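Long-range contacts in TlmII (Streptoalloteichus hindustanus, PDB 4HVM), which takes part in tallysomycin biosynthesis and is probably a condensation-domain protein of the nonribosomal peptide synthetase type, perhaps binding phosphopantetheine: residues L243-A247 with L317-Q322; D273-L277 with G303-T307. All blocks are in the same frame, centred on the assembly; numbering follows the deposited sequence.

In the fold
Following the chain from the N terminus, the first of the segments is met on helix 241-255, which supplies residues 243-247 of contact 1; after a connection that is not modelled (257-272) the chain enters strand 274-282. It returns along strand 297-305, and this pairing, contact 2, closes the shorter loop, between 273-277 and 303-307. Helix 314-330 follows and brings 317-322 back against 243-247, so that contact 1 closes a longer loop with contact 2 wholly within it. The two centres lie about 10 Å apart. Both helices pack on the V304 side of the strand pair: A246 O lies 3.6 Å from L277 CD2, and T321 OG1 3.9 Å from V304 CG1. A polar tie is added by R320 NH2, which probably hydrogen-bonds D305 O at 3.3 Å.

Contact 1 (L243-A247 with L317-Q322); sequences LAMAA and LMSRTQ
Two helices, 241-255 and 314-330, cross in a buried helix-helix contact on one face of the six-stranded mixed sheet, over its edge strand 297-305. Both segments are helical throughout; their axes approach to 9.1 Å at a steep 107°, so the touching surface is compact, 307 Å² in all. The nearest CA atoms are those of A247 and T321, 5.6 Å apart. A247 points its methyl at the other helix, where A247 CB lies 3.3 Å from T321 OG1, 4.1 Å from M318 SE and 4.4 Å from L317 CB. T321, with chi1 m, turns its hydroxyl back on its own helix: T321 OG1 donates to L317 O at 2.6 Å. T321 CG2 then sits 4.1 Å from A246 CB. L243, chi1 between wells at -129° and chi2 p, starts sideways but brings L243 CG 4.2 Å from T321 CG2. Selenomethionine M318, t at chi1 and p at chi2, sets M318 CE 3.6 Å from L243 CB, while M318 SE passes 4.1 Å from A244 CA. No hydrogen bond joins the two segments. F302 touches both A246 and T321 from strand 297-305, giving the helix-on-sheet layering of an alpha/beta sandwich, consistent with the chloramphenicol acetyltransferase-like fold of condensation domains.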
loop_
_atom_site.group_PDB
_atom_site.type_symbol
_atom_site.label_atom_id
_atom_site.label_comp_id
_atom_site.label_asym_id
_atom_site.label_seq_id
_atom_site.Cartn_x
_atom_site.Cartn_y
_atom_site.Cartn_z
ATOM N N LEU A 243 -4.520 -12.469 3.498
ATOM C CA LEU A 243 -5.702 -13.074 4.104
ATOM C C LEU A 243 -5.337 -14.064 5.204
ATOM O O LEU A 243 -6.091 -14.247 6.157
ATOM C CB LEU A 243 -6.585 -13.742 3.046
ATOM C CG LEU A 243 -8.049 -13.302 3.124
ATOM C CD1 LEU A 243 -8.148 -11.784 3.109
ATOM C CD2 LEU A 243 -8.867 -13.910 1.995
ATOM N N ALA A 244 -4.178 -14.697 5.070
ATOM C CA ALA A 244 -3.657 -15.541 6.135
ATOM C C ALA A 244 -3.273 -14.658 7.314
ATOM O O ALA A 244 -3.464 -15.033 8.469
ATOM C CB ALA A 244 -2.465 -16.334 5.652
HETATM N N MSE A 245 -2.730 -13.482 7.010
HETATM C CA MSE A 245 -2.415 -12.487 8.030
HETATM C C MSE A 245 -3.665 -12.000 8.745
HETATM O O MSE A 245 -3.709 -11.961 9.973
HETATM C CB MSE A 245 -1.692 -11.294 7.410
HETATM C CG MSE A 245 -0.233 -11.542 7.109
HETATM SE SE MSE A 245 0.790 -11.833 8.738
HETATM C CE MSE A 245 0.843 -13.786 8.746
ATOM N N ALA A 246 -4.673 -11.617 7.970
ATOM C CA ALA A 246 -5.920 -11.110 8.524
ATOM C C ALA A 246 -6.606 -12.138 9.420
ATOM O O ALA A 246 -7.195 -11.783 10.442
ATOM C CB ALA A 246 -6.853 -10.674 7.407
ATOM N N ALA A 247 -6.518 -13.408 9.038
ATOM C CA ALA A 247 -7.126 -14.480 9.814
ATOM C C ALA A 247 -6.401 -14.676 11.137
ATOM O O ALA A 247 -7.030 -14.816 12.186
ATOM C CB ALA A 247 -7.127 -15.775 9.016
ATOM N N LEU A 317 -10.635 -20.268 11.134
ATOM C CA LEU A 317 -10.511 -18.822 11.028
ATOM C C LEU A 317 -10.363 -18.368 9.584
ATOM O O LEU A 317 -10.779 -17.265 9.232
ATOM C CB LEU A 317 -9.331 -18.332 11.865
ATOM C CG LEU A 317 -9.558 -18.435 13.370
ATOM C CD1 LEU A 317 -8.333 -18.997 14.046
ATOM C CD2 LEU A 317 -9.918 -17.079 13.952
HETATM N N MSE A 318 -9.772 -19.220 8.752
HETATM C CA MSE A 318 -9.620 -18.917 7.333
HETATM C C MSE A 318 -10.991 -18.875 6.680
HETATM O O MSE A 318 -11.274 -18.018 5.847
HETATM C CB MSE A 318 -8.747 -19.973 6.652
HETATM C CG MSE A 318 -8.097 -19.523 5.358
HETATM SE SE MSE A 318 -6.946 -17.978 5.604
HETATM C CE MSE A 318 -8.031 -16.676 4.645
ATOM N N SER A 319 -11.844 -19.810 7.076
ATOM C CA SER A 319 -13.198 -19.897 6.550
ATOM C C SER A 319 -14.013 -18.644 6.866
ATOM O O SER A 319 -14.726 -18.112 6.011
ATOM C CB SER A 319 -13.891 -21.125 7.130
ATOM O OG SER A 319 -15.276 -21.088 6.877
ATOM N N ARG A 320 -13.896 -18.174 8.102
ATOM C CA ARG A 320 -14.671 -17.033 8.564
ATOM C C ARG A 320 -14.101 -15.709 8.053
ATOM O O ARG A 320 -14.842 -14.750 7.834
ATOM C CB ARG A 320 -14.761 -17.052 10.091
ATOM C CG ARG A 320 -15.227 -18.396 10.632
ATOM C CD ARG A 320 -15.561 -18.348 12.104
ATOM N NE ARG A 320 -16.175 -19.591 12.562
ATOM C CZ ARG A 320 -16.953 -19.694 13.634
ATOM N NH1 ARG A 320 -17.463 -20.871 13.967
ATOM N NH2 ARG A 320 -17.229 -18.626 14.369
ATOM N N THR A 321 -12.787 -15.664 7.853
ATOM C CA THR A 321 -12.133 -14.481 7.304
ATOM C C THR A 321 -12.491 -14.307 5.835
ATOM O O THR A 321 -12.790 -13.203 5.377
ATOM C CB THR A 321 -10.605 -14.594 7.416
ATOM O OG1 THR A 321 -10.237 -14.755 8.791
ATOM C CG2 THR A 321 -9.928 -13.356 6.850
ATOM N N GLN A 322 -12.459 -15.413 5.099
ATOM C CA GLN A 322 -12.754 -15.401 3.671
ATOM C C GLN A 322 -14.218 -15.065 3.404
ATOM O O GLN A 322 -14.545 -14.420 2.408
ATOM C CB GLN A 322 -12.399 -16.753 3.047
ATOM C CG GLN A 322 -12.610 -16.841 1.541
ATOM C CD GLN A 322 -12.135 -18.166 0.979
ATOM O OE1 GLN A 322 -11.197 -18.767 1.500
ATOM N NE2 GLN A 322 -12.788 -18.636 -0.078
#

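Contact 2 (D273-L277 with G303-T307); sequences DSLYL and GVDLT
Strands 274-277 and 303-305 run antiparallel, their axes 4.5 Å apart at 158°. L275 and V304 form a hydrogen-bonded pair (L275 N to V304 O 3.0 Å, V304 N to L275 O 2.8 Å), flanked by the non-hydrogen-bonded pairs S274-D305 and Y276-G303; beyond S274-D305, L306 N donates to D273 O at 2.8 Å. Y276, chi1 m and chi2 79°, lays its ring over G303 in a CH-pi contact, G303 CA 3.6 Å from the ring centroid and 16° off its normal. A CB on G303 would clash with the ring. This is the edge of a mixed six-stranded sheet, 297-305 being one of its two outermost strands within the chain, and helix 241-255 packs on the L275 and V304 face. There L275 (t, p) sets L275 CB 3.8 Å from CD1 of L306 (m, t), and CD1 of L277 (m, p) lies 4.2 Å from CG2 of V304 (t). D305, t at chi1, accepts a 2.6 Å bond at D305 OD1 from T307 OG1, where the chain leaves the strand.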
loop_
_atom_site.group_PDB
_atom_site.type_symbol
_atom_site.label_atom_id
_atom_site.label_comp_id
_atom_site.label_asym_id
_atom_site.label_seq_id
_atom_site.Cartn_x
_atom_site.Cartn_y
_atom_site.Cartn_z
ATOM N N ASP A 273 -18.041 -11.936 19.626
ATOM C CA ASP A 273 -18.917 -11.604 18.507
ATOM C C ASP A 273 -18.152 -11.554 17.182
ATOM O O ASP A 273 -17.895 -12.589 16.561
ATOM C CB ASP A 273 -19.631 -10.272 18.765
ATOM C CG ASP A 273 -20.805 -10.045 17.830
ATOM O OD1 ASP A 273 -21.555 -11.012 17.572
ATOM O OD2 ASP A 273 -20.978 -8.900 17.357
ATOM N N SER A 274 -17.791 -10.348 16.749
ATOM C CA SER A 274 -17.060 -10.174 15.497
ATOM C C SER A 274 -16.032 -9.046 15.575
ATOM O O SER A 274 -16.086 -8.196 16.465
ATOM C CB SER A 274 -18.023 -9.921 14.336
ATOM O OG SER A 274 -18.656 -8.663 14.465
ATOM N N LEU A 275 -15.103 -9.050 14.622
ATOM C CA LEU A 275 -14.014 -8.084 14.569
ATOM C C LEU A 275 -13.850 -7.550 13.145
ATOM O O LEU A 275 -13.815 -8.324 12.187
ATOM C CB LEU A 275 -12.715 -8.741 15.036
ATOM C CG LEU A 275 -11.448 -7.888 15.015
ATOM C CD1 LEU A 275 -11.479 -6.836 16.115
ATOM C CD2 LEU A 275 -10.213 -8.762 15.136
ATOM N N TYR A 276 -13.745 -6.232 13.006
ATOM C CA TYR A 276 -13.658 -5.619 11.680
ATOM C C TYR A 276 -12.267 -5.112 11.322
ATOM O O TYR A 276 -11.646 -4.372 12.081
ATOM C CB TYR A 276 -14.691 -4.503 11.531
ATOM C CG TYR A 276 -16.063 -5.032 11.210
ATOM C CD1 TYR A 276 -16.875 -5.559 12.207
ATOM C CD2 TYR A 276 -16.542 -5.022 9.908
ATOM C CE1 TYR A 276 -18.132 -6.053 11.916
ATOM C CE2 TYR A 276 -17.795 -5.511 9.605
ATOM C CZ TYR A 276 -18.587 -6.026 10.610
ATOM O OH TYR A 276 -19.835 -6.513 10.298
ATOM N N LEU A 277 -11.794 -5.514 10.148
ATOM C CA LEU A 277 -10.450 -5.187 9.694
ATOM C C LEU A 277 -10.478 -4.356 8.417
ATOM O O LEU A 277 -11.537 -4.120 7.836
ATOM C CB LEU A 277 -9.639 -6.460 9.446
ATOM C CG LEU A 277 -9.152 -7.321 10.613
ATOM C CD1 LEU A 277 -10.287 -8.043 11.334
ATOM C CD2 LEU A 277 -8.124 -8.325 10.118
ATOM N N GLY A 303 -15.594 -7.919 8.077
ATOM C CA GLY A 303 -15.663 -8.421 9.435
ATOM C C GLY A 303 -15.482 -9.923 9.544
ATOM O O GLY A 303 -16.053 -10.689 8.769
ATOM N N VAL A 304 -14.676 -10.343 10.514
ATOM C CA VAL A 304 -14.501 -11.756 10.815
ATOM C C VAL A 304 -15.411 -12.139 11.981
ATOM O O VAL A 304 -15.297 -11.586 13.075
ATOM C CB VAL A 304 -13.038 -12.071 11.176
ATOM C CG1 VAL A 304 -12.852 -13.560 11.383
ATOM C CG2 VAL A 304 -12.106 -11.567 10.089
ATOM N N ASP A 305 -16.321 -13.077 11.739
ATOM C CA ASP A 305 -17.243 -13.522 12.776
ATOM C C ASP A 305 -16.584 -14.564 13.670
ATOM O O ASP A 305 -16.322 -15.683 13.241
ATOM C CB ASP A 305 -18.517 -14.089 12.150
ATOM C CG ASP A 305 -19.589 -14.391 13.178
ATOM O OD1 ASP A 305 -19.468 -13.921 14.331
ATOM O OD2 ASP A 305 -20.556 -15.098 12.822
ATOM N N LEU A 306 -16.331 -14.190 14.919
ATOM C CA LEU A 306 -15.593 -15.043 15.845
ATOM C C LEU A 306 -16.509 -15.699 16.876
ATOM O O LEU A 306 -16.037 -16.201 17.898
ATOM C CB LEU A 306 -14.548 -14.203 16.579
ATOM C CG LEU A 306 -13.683 -13.268 15.730
ATOM C CD1 LEU A 306 -13.132 -12.147 16.595
ATOM C CD2 LEU A 306 -12.551 -14.038 15.069
ATOM N N THR A 307 -17.808 -15.708 16.593
ATOM C CA THR A 307 -18.828 -16.031 17.595
ATOM C C THR A 307 -18.676 -17.367 18.332
ATOM O O THR A 307 -18.545 -17.390 19.555
ATOM C CB THR A 307 -20.247 -15.942 17.006
ATOM O OG1 THR A 307 -20.499 -14.600 16.572
ATOM C CG2 THR A 307 -21.277 -16.325 18.055
#